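Local coordinates for DNA repair protein XRCC1 (Homo sapiens, PDB 3LQC) that acts as a scaffold in DNA single-strand break repair, assembling repair complexes and binding poly-ADP-ribose chains, seen here as its N-terminal domain, at residues V10-Q15 against V45-E50; D63-V68 against S140-S145. All coordinates share one frame; numbering follows the deposited sequence.

Contact 1. Residues V10-Q15 against V45-E50; sequences VSCSSQ and VVLQLE
Cys12 drops its sulfur into the hollow between Leu47 and Leu49. Anti to its own carbonyl carbon (chi1 -51°), SG is set 3.7 Å from Leu47 CB and 3.8 Å from Leu49 CD2. On the same face Val10 and Leu47 lie side by side, and Val10 CG2 is 4.2 Å from Leu47 CD2. Helix 17-25 covers this face; Cys20 of that helix forms the disulfide with Cys12, and Val10 also touches Leu24.

Beneath these side chains 10-12 and 45-49 run as parallel strands, with 10-12 on an outermost strand of the five-stranded sheet. Val10 bonds to both sides of Leu47: its N donates to Val46 O (2.9 Å) and its O accepts from Gln48 N (2.8 Å). Cys12 N then donates to Gln48 O.

On the other face Ser11 and Gln48 meet. Gln48, extended beyond CG, passes beside the Val10 carbonyl, with CG 3.6 Å from Val10 O. Its OE1 receives a weak hydrogen bond from Ser11 OG at 3.3 Å. An alanine in place of Gln48 would probably leave the Ser11 hydroxyl without this acceptor and lose the packing of CG beside Val10 O.

The chemistry is thus two-sided: sulfur and hydrocarbon meet under the helix, with a covalent tie to it, while a weak polar pair lies on the more exposed face.

Contact 2. Residues D63-V68 against S140-S145; sequences DGSAFV and SPFGLS
Asp63 and Gly143 form an antiparallel hydrogen-bonded pair where strand 57-63 meets strand 143-150 in the three-stranded sheet. The two sheets of the domain pack face to face as a beta sandwich, consistent with its place in the galactose-binding-like clan.

Asp63 has the most surface buried here. Its N donates to Gly143 O and its O accepts from Gly143 N, both at 2.9 Å. Both donors sit above the plane of the carbonyl they reach. Asp63 CB packs against the opposing backbone, 3.5 Å from Leu144 C. Asp63 O also takes a CA-H...O contact from Phe142 CA at 3.3 Å.

Leu144 comes next. It belongs to the three-stranded sheet, and its CD2 meets Val68 CG2 of the five-stranded sheet at 3.8 Å. The two side chains cross obliquely. Ile60 touches both, and Ile130 and Cys132 of strand 125-133 also touch Leu144, so the pair lies in the core between the sheets.

Phe142 packs beside the turn that leaves the strand at Gly64. Its CB is 3.3 Å from Gly64 O, and Ser65 OG lies at the ring edge, near the ring plane. Arg34 makes a cation-pi contact with this ring and bonds to Phe142 O. Gly64 has backbone angles that suit glycine, and a CB here would press on Phe142 CB. A water links Gly64 O to Ser140 OG.

Ser65 adds a second donor to Gly143 O: its OG bonds there at 2.9 Å, from the face of the carbonyl plane opposite to Asp63 N.

How the contacts relate
Contact 1 closes before contact 2 opens along the chain, and both lie in the N-terminal domain. Their centres are about 21 Å apart, on opposite sides of the chain's centre. Their nearest atoms are about 7 Å apart, and they do not touch. Both reach the five-stranded sheet. Contact 1 joins one of its outermost strands, 7-12, to strand 42-49. Contact 2 pairs the end of strand 57-63 with strand 143-150 inside the three-stranded sheet, and through Val68 and Leu144 it also reaches across to the five-stranded one. Strand 125-133 lies between 42-49 and 67-73 and touches residues of both contacts. One contact therefore builds the edge of one sheet; the other builds the second sheet and packs it on the first.

Contact 1. Residues V10-Q15 against V45-E50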
loop_
_atom_site.group_PDB
_atom_site.type_symbol
_atom_site.label_atom_id
_atom_site.label_comp_id
_atom_site.label_asym_id
_atom_site.label_seq_id
_atom_site.Cartn_x
_atom_site.Cartn_y
_atom_site.Cartn_z
ATOM N N VAL A 10 23.863 -21.363 -2.909
ATOM C CA VAL A 10 25.099 -21.818 -2.287
ATOM C C VAL A 10 24.857 -22.778 -1.135
ATOM O O VAL A 10 23.813 -22.735 -0.475
ATOM C CB VAL A 10 25.982 -20.657 -1.770
ATOM C CG1 VAL A 10 26.191 -19.619 -2.857
ATOM C CG2 VAL A 10 25.388 -20.042 -0.516
ATOM N N SER A 11 25.850 -23.633 -0.904
ATOM C CA SER A 11 25.873 -24.548 0.229
ATOM C C SER A 11 26.562 -23.903 1.420
ATOM O O SER A 11 27.634 -23.324 1.286
ATOM C CB SER A 11 26.612 -25.833 -0.149
ATOM O OG SER A 11 26.084 -26.363 -1.353
ATOM N N CYS A 12 25.932 -24.008 2.585
ATOM C CA CYS A 12 26.459 -23.445 3.825
ATOM C C CYS A 12 26.961 -24.570 4.700
ATOM O O CYS A 12 26.341 -24.906 5.716
ATOM C CB CYS A 12 25.358 -22.705 4.578
ATOM S SG CYS A 12 24.466 -21.522 3.578
ATOM N N SER A 13 28.084 -25.155 4.314
ATOM C CA SER A 13 28.496 -26.413 4.912
ATOM C C SER A 13 28.795 -26.319 6.394
ATOM O O SER A 13 27.985 -26.734 7.224
ATOM C CB SER A 13 29.671 -26.998 4.148
ATOM O OG SER A 13 29.238 -27.355 2.848
ATOM N N SER A 14 29.954 -25.781 6.737
ATOM C CA SER A 14 30.327 -25.701 8.143
ATOM C C SER A 14 30.081 -24.297 8.664
ATOM O O SER A 14 30.956 -23.668 9.274
ATOM C CB SER A 14 31.779 -26.130 8.350
ATOM O OG SER A 14 31.928 -27.499 8.015
ATOM N N GLN A 15 28.872 -23.814 8.403
ATOM C CA GLN A 15 28.471 -22.483 8.815
ATOM C C GLN A 15 26.959 -22.400 8.898
ATOM O O GLN A 15 26.254 -23.068 8.140
ATOM C CB GLN A 15 29.012 -21.437 7.838
ATOM C CG GLN A 15 28.999 -21.871 6.390
ATOM C CD GLN A 15 29.730 -20.904 5.477
ATOM O OE1 GLN A 15 30.078 -19.797 5.877
ATOM N NE2 GLN A 15 29.962 -21.321 4.240
ATOM N N VAL A 45 19.367 -14.915 -3.556
ATOM C CA VAL A 45 20.351 -15.913 -3.184
ATOM C C VAL A 45 19.628 -16.985 -2.387
ATOM O O VAL A 45 18.672 -16.697 -1.667
ATOM C CB VAL A 45 21.500 -15.332 -2.326
ATOM C CG1 VAL A 45 22.310 -14.315 -3.111
ATOM C CG2 VAL A 45 20.956 -14.718 -1.067
ATOM N N VAL A 46 20.065 -18.227 -2.533
ATOM C CA VAL A 46 19.519 -19.303 -1.733
ATOM C C VAL A 46 20.616 -19.907 -0.877
ATOM O O VAL A 46 21.677 -20.280 -1.380
ATOM C CB VAL A 46 18.869 -20.393 -2.592
ATOM C CG1 VAL A 46 18.614 -21.647 -1.752
ATOM C CG2 VAL A 46 17.572 -19.881 -3.193
ATOM N N LEU A 47 20.357 -19.966 0.424
ATOM C CA LEU A 47 21.258 -20.608 1.361
ATOM C C LEU A 47 20.762 -22.021 1.597
ATOM O O LEU A 47 19.659 -22.225 2.106
ATOM C CB LEU A 47 21.297 -19.866 2.697
ATOM C CG LEU A 47 21.564 -18.361 2.759
ATOM C CD1 LEU A 47 21.519 -17.911 4.218
ATOM C CD2 LEU A 47 22.891 -17.991 2.113
ATOM N N GLN A 48 21.578 -22.985 1.197
ATOM C CA GLN A 48 21.327 -24.388 1.465
ATOM C C GLN A 48 22.005 -24.770 2.775
ATOM O O GLN A 48 23.223 -24.918 2.838
ATOM C CB GLN A 48 21.890 -25.235 0.333
ATOM C CG GLN A 48 21.159 -25.050 -0.975
ATOM C CD GLN A 48 21.707 -25.949 -2.060
ATOM O OE1 GLN A 48 22.910 -26.227 -2.105
ATOM N NE2 GLN A 48 20.832 -26.411 -2.943
ATOM N N LEU A 49 21.209 -24.914 3.821
ATOM C CA LEU A 49 21.740 -25.201 5.137
ATOM C C LEU A 49 21.965 -26.695 5.320
ATOM O O LEU A 49 21.164 -27.511 4.866
ATOM C CB LEU A 49 20.782 -24.683 6.203
ATOM C CG LEU A 49 20.365 -23.229 6.031
ATOM C CD1 LEU A 49 19.448 -22.833 7.174
ATOM C CD2 LEU A 49 21.583 -22.343 5.987
ATOM N N GLU A 50 23.067 -27.045 5.975
ATOM C CA GLU A 50 23.369 -28.439 6.261
ATOM C C GLU A 50 22.455 -28.931 7.380
ATOM O O GLU A 50 21.922 -30.035 7.331
ATOM C CB GLU A 50 24.835 -28.604 6.657
ATOM C CG GLU A 50 25.360 -30.019 6.489
ATOM C CD GLU A 50 26.733 -30.222 7.114
ATOM O OE1 GLU A 50 27.437 -29.222 7.380
ATOM O OE2 GLU A 50 27.108 -31.392 7.339
#

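Contact 2. Residues D63-V68 against S140-S145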
loop_
_atom_site.group_PDB
_atom_site.type_symbol
_atom_site.label_atom_id
_atom_site.label_comp_id
_atom_site.label_asym_id
_atom_site.label_seq_id
_atom_site.Cartn_x
_atom_site.Cartn_y
_atom_site.Cartn_z
ATOM N N ASP A 63 21.377 -2.922 0.439
ATOM C CA ASP A 63 22.391 -2.331 -0.418
ATOM C C ASP A 63 21.772 -1.992 -1.765
ATOM O O ASP A 63 22.158 -2.549 -2.795
ATOM C CB ASP A 63 23.587 -3.257 -0.607
ATOM C CG ASP A 63 24.662 -2.644 -1.490
ATOM O OD1 ASP A 63 24.845 -1.410 -1.435
ATOM O OD2 ASP A 63 25.328 -3.397 -2.235
ATOM N N GLY A 64 20.792 -1.094 -1.736
ATOM C CA GLY A 64 20.218 -0.537 -2.947
ATOM C C GLY A 64 18.979 -1.244 -3.458
ATOM O O GLY A 64 18.513 -0.948 -4.555
ATOM N N SER A 65 18.454 -2.184 -2.680
ATOM C CA SER A 65 17.229 -2.885 -3.051
ATOM C C SER A 65 16.021 -2.030 -2.695
ATOM O O SER A 65 16.045 -1.311 -1.698
ATOM C CB SER A 65 17.119 -4.219 -2.308
ATOM O OG SER A 65 18.106 -5.133 -2.726
ATOM N N ALA A 66 14.960 -2.119 -3.492
ATOM C CA ALA A 66 13.708 -1.458 -3.151
ATOM C C ALA A 66 12.904 -2.319 -2.186
ATOM O O ALA A 66 12.317 -1.809 -1.230
ATOM C CB ALA A 66 12.898 -1.161 -4.397
ATOM N N PHE A 67 12.879 -3.624 -2.447
ATOM C CA PHE A 67 12.139 -4.564 -1.609
ATOM C C PHE A 67 13.010 -5.756 -1.279
ATOM O O PHE A 67 13.866 -6.128 -2.066
ATOM C CB PHE A 67 10.877 -5.068 -2.313
ATOM C CG PHE A 67 10.119 -4.006 -3.038
ATOM C CD1 PHE A 67 9.635 -2.900 -2.364
ATOM C CD2 PHE A 67 9.881 -4.119 -4.404
ATOM C CE1 PHE A 67 8.936 -1.920 -3.030
ATOM C CE2 PHE A 67 9.180 -3.131 -5.088
ATOM C CZ PHE A 67 8.704 -2.033 -4.399
ATOM N N VAL A 68 12.786 -6.353 -0.115
ATOM C CA VAL A 68 13.454 -7.597 0.244
ATOM C C VAL A 68 12.434 -8.560 0.828
ATOM O O VAL A 68 11.559 -8.156 1.594
ATOM C CB VAL A 68 14.582 -7.383 1.263
ATOM C CG1 VAL A 68 15.313 -8.684 1.502
ATOM C CG2 VAL A 68 15.549 -6.323 0.782
ATOM N N SER A 140 21.912 -0.788 -11.217
ATOM C CA SER A 140 22.771 -0.802 -10.040
ATOM C C SER A 140 22.997 -2.246 -9.601
ATOM O O SER A 140 22.166 -3.116 -9.869
ATOM C CB SER A 140 22.159 0.031 -8.910
ATOM O OG SER A 140 20.848 -0.412 -8.604
ATOM N N PRO A 141 24.133 -2.511 -8.945
ATOM C CA PRO A 141 24.476 -3.861 -8.494
ATOM C C PRO A 141 23.823 -4.126 -7.146
ATOM O O PRO A 141 24.495 -4.587 -6.220
ATOM C CB PRO A 141 25.998 -3.790 -8.312
ATOM C CG PRO A 141 26.396 -2.346 -8.585
ATOM C CD PRO A 141 25.150 -1.533 -8.533
ATOM N N PHE A 142 22.527 -3.836 -7.051
ATOM C CA PHE A 142 21.800 -3.828 -5.782
ATOM C C PHE A 142 21.690 -5.202 -5.134
ATOM O O PHE A 142 21.749 -6.226 -5.801
ATOM C CB PHE A 142 20.395 -3.259 -5.989
ATOM C CG PHE A 142 19.517 -4.128 -6.825
ATOM C CD1 PHE A 142 18.855 -5.210 -6.263
ATOM C CD2 PHE A 142 19.365 -3.880 -8.178
ATOM C CE1 PHE A 142 18.054 -6.023 -7.033
ATOM C CE2 PHE A 142 18.562 -4.687 -8.957
ATOM C CZ PHE A 142 17.904 -5.762 -8.385
ATOM N N GLY A 143 21.506 -5.207 -3.822
ATOM C CA GLY A 143 21.359 -6.438 -3.074
ATOM C C GLY A 143 21.277 -6.102 -1.602
ATOM O O GLY A 143 20.554 -5.182 -1.211
ATOM N N LEU A 144 22.025 -6.839 -0.786
ATOM C CA LEU A 144 22.071 -6.581 0.650
ATOM C C LEU A 144 23.486 -6.310 1.098
ATOM O O LEU A 144 24.435 -6.838 0.525
ATOM C CB LEU A 144 21.538 -7.779 1.431
ATOM C CG LEU A 144 20.071 -8.116 1.190
ATOM C CD1 LEU A 144 19.592 -9.120 2.223
ATOM C CD2 LEU A 144 19.250 -6.836 1.242
ATOM N N SER A 145 23.631 -5.490 2.134
ATOM C CA SER A 145 24.918 -5.370 2.804
ATOM C C SER A 145 25.067 -6.551 3.735
ATOM O O SER A 145 26.140 -7.126 3.864
ATOM C CB SER A 145 25.013 -4.065 3.586
ATOM O OG SER A 145 25.190 -2.989 2.686
HETATM O O HOH W 1 19.993 0.682 -6.167
#